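Local coordinates for (2Z,6E)-hedycaryol synthase (Kitasatospora setae, PDB 4MC8), which catalyses the magnesium-dependent 1,11-cyclization of (2E,6E)-farnesyl diphosphate, with addition of water, to give the sesquiterpene alcohol (2Z,6E)-hedycaryol, at residues V11-E16 with T267-R272; T107-P112 with H145-L150; A214-L219 with V259-Q264. All coordinates share one frame; numbering follows the deposited sequence.

Contact 1 of 3, residues V11-E16 with T267-R272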
loop_
_atom_site.group_PDB
_atom_site.type_symbol
_atom_site.label_atom_id
_atom_site.label_comp_id
_atom_site.label_asym_id
_atom_site.label_seq_id
_atom_site.Cartn_x
_atom_site.Cartn_y
_atom_site.Cartn_z
ATOM N N VAL A 11 7.006 7.524 16.193
ATOM C CA VAL A 11 5.573 7.490 15.741
ATOM C C VAL A 11 4.772 7.106 17.000
ATOM O O VAL A 11 5.056 6.064 17.596
ATOM C CB VAL A 11 5.320 6.457 14.623
ATOM C CG1 VAL A 11 3.825 6.412 14.274
ATOM C CG2 VAL A 11 6.148 6.753 13.372
ATOM N N PRO A 12 3.792 7.944 17.423
ATOM C CA PRO A 12 3.194 7.785 18.775
ATOM C C PRO A 12 2.211 6.620 18.924
ATOM O O PRO A 12 2.030 6.129 20.044
ATOM C CB PRO A 12 2.442 9.104 18.983
ATOM C CG PRO A 12 2.075 9.535 17.581
ATOM C CD PRO A 12 3.215 9.102 16.703
ATOM N N PHE A 13 1.598 6.194 17.812
ATOM C CA PHE A 13 0.453 5.247 17.822
ATOM C C PHE A 13 0.833 3.844 18.327
ATOM O O PHE A 13 1.908 3.335 17.990
ATOM C CB PHE A 13 -0.231 5.184 16.423
ATOM C CG PHE A 13 -0.431 6.539 15.791
ATOM C CD1 PHE A 13 -1.270 7.485 16.395
ATOM C CD2 PHE A 13 0.246 6.885 14.604
ATOM C CE1 PHE A 13 -1.433 8.746 15.835
ATOM C CE2 PHE A 13 0.082 8.143 14.036
ATOM C CZ PHE A 13 -0.762 9.071 14.651
ATOM N N PRO A 14 -0.037 3.215 19.152
ATOM C CA PRO A 14 0.248 1.863 19.671
ATOM C C PRO A 14 0.547 0.787 18.600
ATOM O O PRO A 14 0.011 0.830 17.484
ATOM C CB PRO A 14 -1.026 1.520 20.454
ATOM C CG PRO A 14 -1.517 2.852 20.929
ATOM C CD PRO A 14 -1.252 3.786 19.772
ATOM N N LEU A 15 1.414 -0.160 18.961
ATOM C CA LEU A 15 1.798 -1.271 18.097
ATOM C C LEU A 15 0.708 -2.340 18.062
ATOM O O LEU A 15 0.243 -2.811 19.103
ATOM C CB LEU A 15 3.119 -1.893 18.569
ATOM C CG LEU A 15 3.692 -2.975 17.644
ATOM C CD1 LEU A 15 4.033 -2.434 16.258
ATOM C CD2 LEU A 15 4.917 -3.604 18.291
ATOM N N GLU A 16 0.312 -2.722 16.857
ATOM C CA GLU A 16 -0.752 -3.708 16.657
ATOM C C GLU A 16 -0.317 -4.682 15.569
ATOM O O GLU A 16 0.225 -4.272 14.546
ATOM C CB GLU A 16 -2.070 -3.018 16.270
ATOM C CG GLU A 16 -2.659 -2.103 17.338
ATOM C CD GLU A 16 -3.998 -1.498 16.945
ATOM O OE1 GLU A 16 -4.838 -2.212 16.356
ATOM O OE2 GLU A 16 -4.226 -0.307 17.239
ATOM N N THR A 267 0.728 16.313 9.881
ATOM C CA THR A 267 -0.497 16.310 9.066
ATOM C C THR A 267 -1.438 15.121 9.398
ATOM O O THR A 267 -2.667 15.299 9.488
ATOM C CB THR A 267 -0.163 16.369 7.555
ATOM O OG1 THR A 267 0.630 17.534 7.283
ATOM C CG2 THR A 267 -1.436 16.407 6.697
ATOM N N VAL A 268 -0.873 13.925 9.577
ATOM C CA VAL A 268 -1.650 12.755 10.072
ATOM C C VAL A 268 -2.429 13.093 11.357
ATOM O O VAL A 268 -3.640 12.859 11.441
ATOM C CB VAL A 268 -0.764 11.493 10.280
ATOM C CG1 VAL A 268 -1.482 10.426 11.109
ATOM C CG2 VAL A 268 -0.380 10.890 8.937
ATOM N N LEU A 269 -1.738 13.678 12.335
ATOM C CA LEU A 269 -2.349 14.038 13.617
ATOM C C LEU A 269 -3.437 15.094 13.456
ATOM O O LEU A 269 -4.509 14.970 14.047
ATOM C CB LEU A 269 -1.286 14.509 14.621
ATOM C CG LEU A 269 -0.309 13.412 15.048
ATOM C CD1 LEU A 269 0.973 14.014 15.621
ATOM C CD2 LEU A 269 -0.952 12.442 16.037
ATOM N N GLN A 270 -3.162 16.121 12.649
ATOM C CA GLN A 270 -4.137 17.180 12.400
ATOM C C GLN A 270 -5.393 16.610 11.721
ATOM O O GLN A 270 -6.529 16.939 12.099
ATOM C CB GLN A 270 -3.515 18.264 11.514
ATOM C CG GLN A 270 -4.367 19.511 11.373
ATOM C CD GLN A 270 -3.644 20.628 10.645
ATOM O OE1 GLN A 270 -3.434 20.569 9.436
ATOM N NE2 GLN A 270 -3.256 21.655 11.387
ATOM N N ALA A 271 -5.172 15.758 10.721
ATOM C CA ALA A 271 -6.281 15.195 9.938
ATOM C C ALA A 271 -7.201 14.344 10.803
ATOM O O ALA A 271 -8.428 14.383 10.642
ATOM C CB ALA A 271 -5.755 14.385 8.756
ATOM N N ARG A 272 -6.616 13.580 11.724
ATOM C CA ARG A 272 -7.415 12.707 12.587
ATOM C C ARG A 272 -8.304 13.485 13.534
ATOM O O ARG A 272 -9.441 13.083 13.805
ATOM C CB ARG A 272 -6.526 11.754 13.365
ATOM C CG ARG A 272 -5.884 10.711 12.483
ATOM C CD ARG A 272 -5.276 9.608 13.312
ATOM N NE ARG A 272 -6.303 8.886 14.065
ATOM C CZ ARG A 272 -6.057 8.166 15.151
ATOM N NH1 ARG A 272 -4.826 8.072 15.617
ATOM N NH2 ARG A 272 -7.044 7.540 15.778
#
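Phe-13 points the far end of its ring at Val-268, Leu-269 and Arg-272, tying the N-terminal loop of the all-helical terpene synthase fold to helix 250-281. The 11-16 segment has no regular secondary structure and runs over the outside of the helix bundle before helix 21-34 begins. Its CG anti to the carbonyl carbon (chi1 -44°), Phe-13 reaches out to the helix. The close part lies here: CZ of Phe-13 stands 3.6 Å from CD2 of Leu-269 and 3.9 Å from CG1 of Val-268, both methyls approaching the ring at a slant. The ring of Pro-12 covers one face of the Phe-13 ring, its CG 3.9 Å above the centre of the plane. Phe-13 also touches Leu-265 and Ala-300 of helix 286-312, while its carbonyl O is hydrogen-bonded to Ser-304.

The outer side is looser: Pro-12 CG comes only to 4.5 Å from CD2 of the exposed Leu-269. Arg-272 makes a separate close approach, without a hydrogen bond. Its chain bends at chi3 (64°) and brings the guanidinium toward the ring from the opposite direction. The two planes stand 62° apart, so this is no flat stack: at the guanidinium edge, NH1 of Arg-272 lies 3.5 Å from CE1 of Phe-13.

Contact 2 of 3, residues T107-P112 with H145-L150; sequences TLHGLP and HFEAFL
Leu-108 and His-109 reach from the loop after helix 98-107 onto helix 136-158, one making an apolar contact and the other a polar one. They occupy a type I beta turn from Thr-107 to Gly-110, and both have CG anti to the carbonyl carbon (chi1 -57° and -56°). CD1 of Leu-108 lies 3.7 Å from CG of Glu-147, where the two chains pass side by side, running opposite ways. The same CD1 is 3.9 Å from CD2 of Phe-146, meeting the Phe-146 ring in plane at its edge. An unusual chi1 of -109° starts the Glu-147 chain, which then runs extended to the imidazole. There NE2 of His-109 donates to OE1 of Glu-147 over 2.9 Å, nearly straight and in the ring plane, although the oxygen is met from above the carboxylate plane. With an alanine replacing Glu-147, His-109 NE2 would probably lose its acceptor and Leu-108 CD1 the CG it packs on. Phe-146 also meets Trp-74 and Trp-183 edge-to-face, on the side of the helix that carries Phe-149, important for stabilizing the C-11 cation. The pairing is a His-carboxylate hydrogen bond, in which the negative charge of Glu-147 would probably favour a protonated imidazole at the protein surface.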
loop_
_atom_site.group_PDB
_atom_site.type_symbol
_atom_site.label_atom_id
_atom_site.label_comp_id
_atom_site.label_asym_id
_atom_site.label_seq_id
_atom_site.Cartn_x
_atom_site.Cartn_y
_atom_site.Cartn_z
ATOM N N THR A 107 -8.511 -6.115 -17.061
ATOM C CA THR A 107 -9.143 -7.165 -16.238
ATOM C C THR A 107 -9.972 -6.582 -15.099
ATOM O O THR A 107 -10.928 -7.208 -14.634
ATOM C CB THR A 107 -8.140 -8.164 -15.631
ATOM O OG1 THR A 107 -7.484 -7.556 -14.508
ATOM C CG2 THR A 107 -7.102 -8.574 -16.633
ATOM N N LEU A 108 -9.585 -5.387 -14.640
ATOM C CA LEU A 108 -10.331 -4.677 -13.599
ATOM C C LEU A 108 -11.663 -4.113 -14.114
ATOM O O LEU A 108 -12.542 -3.752 -13.326
ATOM C CB LEU A 108 -9.471 -3.571 -12.962
ATOM C CG LEU A 108 -8.126 -3.980 -12.336
ATOM C CD1 LEU A 108 -7.277 -2.758 -12.003
ATOM C CD2 LEU A 108 -8.309 -4.851 -11.098
ATOM N N HIS A 109 -11.818 -4.043 -15.434
ATOM C CA HIS A 109 -13.079 -3.579 -16.019
ATOM C C HIS A 109 -13.809 -4.679 -16.808
ATOM O O HIS A 109 -14.637 -4.397 -17.686
ATOM C CB HIS A 109 -12.855 -2.296 -16.834
ATOM C CG HIS A 109 -12.214 -1.193 -16.036
ATOM N ND1 HIS A 109 -12.941 -0.310 -15.268
ATOM C CD2 HIS A 109 -10.915 -0.850 -15.872
ATOM C CE1 HIS A 109 -12.117 0.533 -14.668
ATOM N NE2 HIS A 109 -10.882 0.225 -15.016
ATOM N N GLY A 110 -13.500 -5.930 -16.470
ATOM C CA GLY A 110 -14.209 -7.084 -17.015
ATOM C C GLY A 110 -13.816 -7.487 -18.426
ATOM O O GLY A 110 -14.546 -8.224 -19.071
ATOM N N LEU A 111 -12.666 -7.024 -18.907
ATOM C CA LEU A 111 -12.199 -7.379 -20.251
ATOM C C LEU A 111 -11.623 -8.800 -20.203
ATOM O O LEU A 111 -10.678 -9.046 -19.459
ATOM C CB LEU A 111 -11.118 -6.392 -20.698
ATOM C CG LEU A 111 -11.032 -5.893 -22.141
ATOM C CD1 LEU A 111 -9.900 -4.883 -22.248
ATOM C CD2 LEU A 111 -10.827 -7.015 -23.142
ATOM N N PRO A 112 -12.198 -9.745 -20.978
ATOM C CA PRO A 112 -11.612 -11.090 -21.013
ATOM C C PRO A 112 -10.207 -11.055 -21.616
ATOM O O PRO A 112 -9.924 -10.208 -22.465
ATOM C CB PRO A 112 -12.571 -11.882 -21.925
ATOM C CG PRO A 112 -13.275 -10.861 -22.738
ATOM C CD PRO A 112 -13.327 -9.601 -21.920
ATOM N N HIS A 145 -7.659 3.219 -6.991
ATOM C CA HIS A 145 -6.369 3.211 -6.293
ATOM C C HIS A 145 -5.406 2.121 -6.786
ATOM O O HIS A 145 -4.198 2.372 -6.913
ATOM C CB HIS A 145 -6.548 3.118 -4.769
ATOM C CG HIS A 145 -7.012 4.391 -4.130
ATOM N ND1 HIS A 145 -7.875 4.409 -3.055
ATOM C CD2 HIS A 145 -6.710 5.686 -4.391
ATOM C CE1 HIS A 145 -8.079 5.661 -2.676
ATOM N NE2 HIS A 145 -7.386 6.456 -3.473
ATOM N N PHE A 146 -5.928 0.918 -7.039
ATOM C CA PHE A 146 -5.094 -0.169 -7.561
ATOM C C PHE A 146 -4.602 0.119 -8.976
ATOM O O PHE A 146 -3.476 -0.241 -9.331
ATOM C CB PHE A 146 -5.804 -1.527 -7.512
ATOM C CG PHE A 146 -4.884 -2.694 -7.759
ATOM C CD1 PHE A 146 -4.049 -3.168 -6.750
ATOM C CD2 PHE A 146 -4.846 -3.321 -9.006
ATOM C CE1 PHE A 146 -3.197 -4.243 -6.979
ATOM C CE2 PHE A 146 -3.993 -4.392 -9.238
ATOM C CZ PHE A 146 -3.163 -4.849 -8.229
ATOM N N GLU A 147 -5.444 0.771 -9.776
ATOM C CA GLU A 147 -5.033 1.211 -11.106
ATOM C C GLU A 147 -3.964 2.302 -11.084
ATOM O O GLU A 147 -3.017 2.245 -11.872
ATOM C CB GLU A 147 -6.226 1.645 -11.951
ATOM C CG GLU A 147 -6.523 0.670 -13.064
ATOM C CD GLU A 147 -7.523 1.204 -14.062
ATOM O OE1 GLU A 147 -8.642 1.565 -13.646
ATOM O OE2 GLU A 147 -7.188 1.253 -15.267
ATOM N N ALA A 148 -4.121 3.285 -10.196
ATOM C CA ALA A 148 -3.116 4.339 -10.008
ATOM C C ALA A 148 -1.762 3.714 -9.709
ATOM O O ALA A 148 -0.744 4.124 -10.264
ATOM C CB ALA A 148 -3.528 5.271 -8.877
ATOM N N PHE A 149 -1.778 2.711 -8.831
ATOM C CA PHE A 149 -0.600 1.931 -8.456
ATOM C C PHE A 149 0.064 1.297 -9.682
ATOM O O PHE A 149 1.254 1.471 -9.911
ATOM C CB PHE A 149 -1.013 0.854 -7.437
ATOM C CG PHE A 149 0.049 -0.178 -7.156
ATOM C CD1 PHE A 149 1.172 0.141 -6.392
ATOM C CD2 PHE A 149 -0.084 -1.483 -7.633
ATOM C CE1 PHE A 149 2.142 -0.814 -6.129
ATOM C CE2 PHE A 149 0.886 -2.442 -7.380
ATOM C CZ PHE A 149 2.001 -2.104 -6.618
ATOM N N LEU A 150 -0.722 0.567 -10.460
ATOM C CA LEU A 150 -0.236 -0.080 -11.680
ATOM C C LEU A 150 0.313 0.925 -12.696
ATOM O O LEU A 150 1.322 0.664 -13.355
ATOM C CB LEU A 150 -1.361 -0.901 -12.289
ATOM C CG LEU A 150 -1.414 -2.430 -12.198
ATOM C CD1 LEU A 150 -0.856 -3.030 -10.924
ATOM C CD2 LEU A 150 -2.844 -2.891 -12.435
#

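Contact 3 of 3, residues A214-L219 with V259-Q264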
loop_
_atom_site.group_PDB
_atom_site.type_symbol
_atom_site.label_atom_id
_atom_site.label_comp_id
_atom_site.label_asym_id
_atom_site.label_seq_id
_atom_site.Cartn_x
_atom_site.Cartn_y
_atom_site.Cartn_z
ATOM N N ALA A 214 0.063 7.617 3.654
ATOM C CA ALA A 214 0.777 6.989 2.538
ATOM C C ALA A 214 2.193 7.563 2.352
ATOM O O ALA A 214 3.159 6.801 2.212
ATOM C CB ALA A 214 -0.031 7.100 1.235
ATOM N N LEU A 215 2.316 8.894 2.378
ATOM C CA LEU A 215 3.613 9.544 2.178
ATOM C C LEU A 215 4.586 9.296 3.337
ATOM O O LEU A 215 5.781 9.097 3.111
ATOM C CB LEU A 215 3.445 11.048 1.900
ATOM C CG LEU A 215 2.851 11.363 0.515
ATOM C CD1 LEU A 215 2.692 12.864 0.281
ATOM C CD2 LEU A 215 3.689 10.720 -0.588
ATOM N N HIS A 216 4.080 9.278 4.571
ATOM C CA HIS A 216 4.935 8.993 5.740
ATOM C C HIS A 216 5.597 7.615 5.567
ATOM O O HIS A 216 6.811 7.466 5.739
ATOM C CB HIS A 216 4.109 9.052 7.037
ATOM C CG HIS A 216 4.919 8.919 8.287
ATOM N ND1 HIS A 216 5.407 7.708 8.739
ATOM C CD2 HIS A 216 5.318 9.847 9.194
ATOM C CE1 HIS A 216 6.080 7.903 9.865
ATOM N NE2 HIS A 216 6.036 9.190 10.163
ATOM N N ILE A 217 4.791 6.624 5.183
ATOM C CA ILE A 217 5.267 5.257 4.996
ATOM C C ILE A 217 6.232 5.158 3.808
ATOM O O ILE A 217 7.287 4.526 3.907
ATOM C CB ILE A 217 4.075 4.298 4.837
ATOM C CG1 ILE A 217 3.325 4.150 6.177
ATOM C CG2 ILE A 217 4.513 2.948 4.274
ATOM C CD1 ILE A 217 1.915 3.592 5.956
ATOM N N ALA A 218 5.884 5.808 2.700
ATOM C CA ALA A 218 6.731 5.808 1.501
ATOM C C ALA A 218 8.114 6.427 1.754
ATOM O O ALA A 218 9.133 5.882 1.306
ATOM C CB ALA A 218 6.029 6.519 0.357
ATOM N N LEU A 219 8.141 7.550 2.480
ATOM C CA LEU A 219 9.366 8.304 2.702
ATOM C C LEU A 219 10.274 7.567 3.667
ATOM O O LEU A 219 11.491 7.563 3.482
ATOM C CB LEU A 219 9.079 9.728 3.206
ATOM C CG LEU A 219 8.410 10.683 2.206
ATOM C CD1 LEU A 219 7.999 11.974 2.897
ATOM C CD2 LEU A 219 9.320 10.976 1.023
ATOM N N VAL A 259 12.982 15.471 7.913
ATOM C CA VAL A 259 12.123 16.646 8.072
ATOM C C VAL A 259 10.797 16.438 7.315
ATOM O O VAL A 259 9.719 16.701 7.857
ATOM C CB VAL A 259 12.833 17.951 7.628
ATOM C CG1 VAL A 259 11.873 19.135 7.653
ATOM C CG2 VAL A 259 14.028 18.244 8.535
ATOM N N LEU A 260 10.876 15.939 6.086
ATOM C CA LEU A 260 9.663 15.679 5.300
ATOM C C LEU A 260 8.742 14.652 5.988
ATOM O O LEU A 260 7.530 14.860 6.067
ATOM C CB LEU A 260 10.007 15.257 3.867
ATOM C CG LEU A 260 10.675 16.291 2.946
ATOM C CD1 LEU A 260 10.816 15.714 1.547
ATOM C CD2 LEU A 260 9.898 17.601 2.899
ATOM N N VAL A 261 9.328 13.569 6.502
ATOM C CA VAL A 261 8.605 12.549 7.284
ATOM C C VAL A 261 7.859 13.160 8.483
ATOM O O VAL A 261 6.674 12.858 8.711
ATOM C CB VAL A 261 9.564 11.410 7.733
ATOM C CG1 VAL A 261 8.917 10.496 8.769
ATOM C CG2 VAL A 261 10.021 10.595 6.531
ATOM N N GLU A 262 8.542 14.037 9.215
ATOM C CA GLU A 262 7.965 14.723 10.382
ATOM C C GLU A 262 6.761 15.585 10.005
ATOM O O GLU A 262 5.749 15.576 10.724
ATOM C CB GLU A 262 9.015 15.570 11.122
ATOM C CG GLU A 262 8.518 16.113 12.459
ATOM C CD GLU A 262 9.427 17.169 13.069
ATOM O OE1 GLU A 262 10.665 17.111 12.861
ATOM O OE2 GLU A 262 8.894 18.060 13.772
ATOM N N ALA A 263 6.883 16.322 8.890
ATOM C CA ALA A 263 5.761 17.079 8.320
ATOM C C ALA A 263 4.533 16.209 8.067
ATOM O O ALA A 263 3.409 16.628 8.361
ATOM C CB ALA A 263 6.174 17.784 7.024
ATOM N N GLN A 264 4.749 15.020 7.495
ATOM C CA GLN A 264 3.649 14.094 7.194
ATOM C C GLN A 264 2.992 13.617 8.486
ATOM O O GLN A 264 1.776 13.453 8.537
ATOM C CB GLN A 264 4.127 12.881 6.381
ATOM C CG GLN A 264 4.682 13.189 4.983
ATOM C CD GLN A 264 3.738 14.001 4.123
ATOM O OE1 GLN A 264 2.531 13.775 4.116
ATOM N NE2 GLN A 264 4.289 14.949 3.379
#
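Leu-215, His-216 and Leu-219 of helix 204-225 pack against Leu-260, Val-261 and Gln-264 of helix 250-281, an antiparallel helix pair in the alpha-helical terpene synthase fold. The short axes approach to 8.7 Å with 156° between their directions. Leu-215 comes first: its CB sits 3.6 Å from OE1 of Gln-264, and its CD1 also lies against the amide. Gln-264 gets there by folding at chi2 (-53°), which turns its amide obliquely across Leu-215 while CB and CG stay at the helix interface.

At His-216 the backbones come closest, the CA atoms of His-216 and Val-261 being 5.3 Å apart. The imidazole, with CG anti to the backbone N (chi1 -174°), swings across Val-261 and offers a face to its CG1. This is a CH-pi contact, CG1 of Val-261 standing 3.8 Å from the centroid of the His-216 ring. CD2 of the same ring approaches the Val-261 carbonyl O at 3.3 Å, while CB of Gln-264 lies at the ring edge and packs against His-216 CB.

One turn on, Leu-219 takes the other methyl of Val-261: CB of Leu-219 is 3.6 Å from CG2 of Val-261. CD1 of Leu-219 points on to Leu-260, 4.0 Å from its CB. The Leu-219 side chain runs at about a right angle to that of Gln-264, CD1 coming near its CG. No hydrogen bond links the two segments; what joins them is apolar packing and the CH-pi contact.

Ala-214 and Ile-217 turn away from helix 250-281, and both pack on Met-181 of helix 181-188. His-216 and Ile-217 rest on Leu-303 of helix 286-312, while Phe-9 of the N-terminal loop touches Val-261, leaving helix 204-225 wedged between helices 250-281, 181-188 and 286-312.

Contacts 1 and 3 share helix 250-281 and lie with centres about 12 Å apart; they touch where CG2 of Val-11 packs 3.7 Å from CE1 of His-216, so the N-terminal loop reaches helix 204-225 as well as helix 250-281. Contact 2 is on the other side of the chain's centre, its own centre about 31 Å from that of contact 1 and about 27 Å from that of contact 3. Contacts 2 and 3 lie near the active site. Contact 2 carries Phe-149, and its Leu-150 side chain is about 9 Å from that of Asp-82, a probable magnesium ligand; in contact 3 the Leu-215 side chain is about 4 Å from that of Arg-175, a probable substrate-binding residue. Contact 1 lies away from these sites.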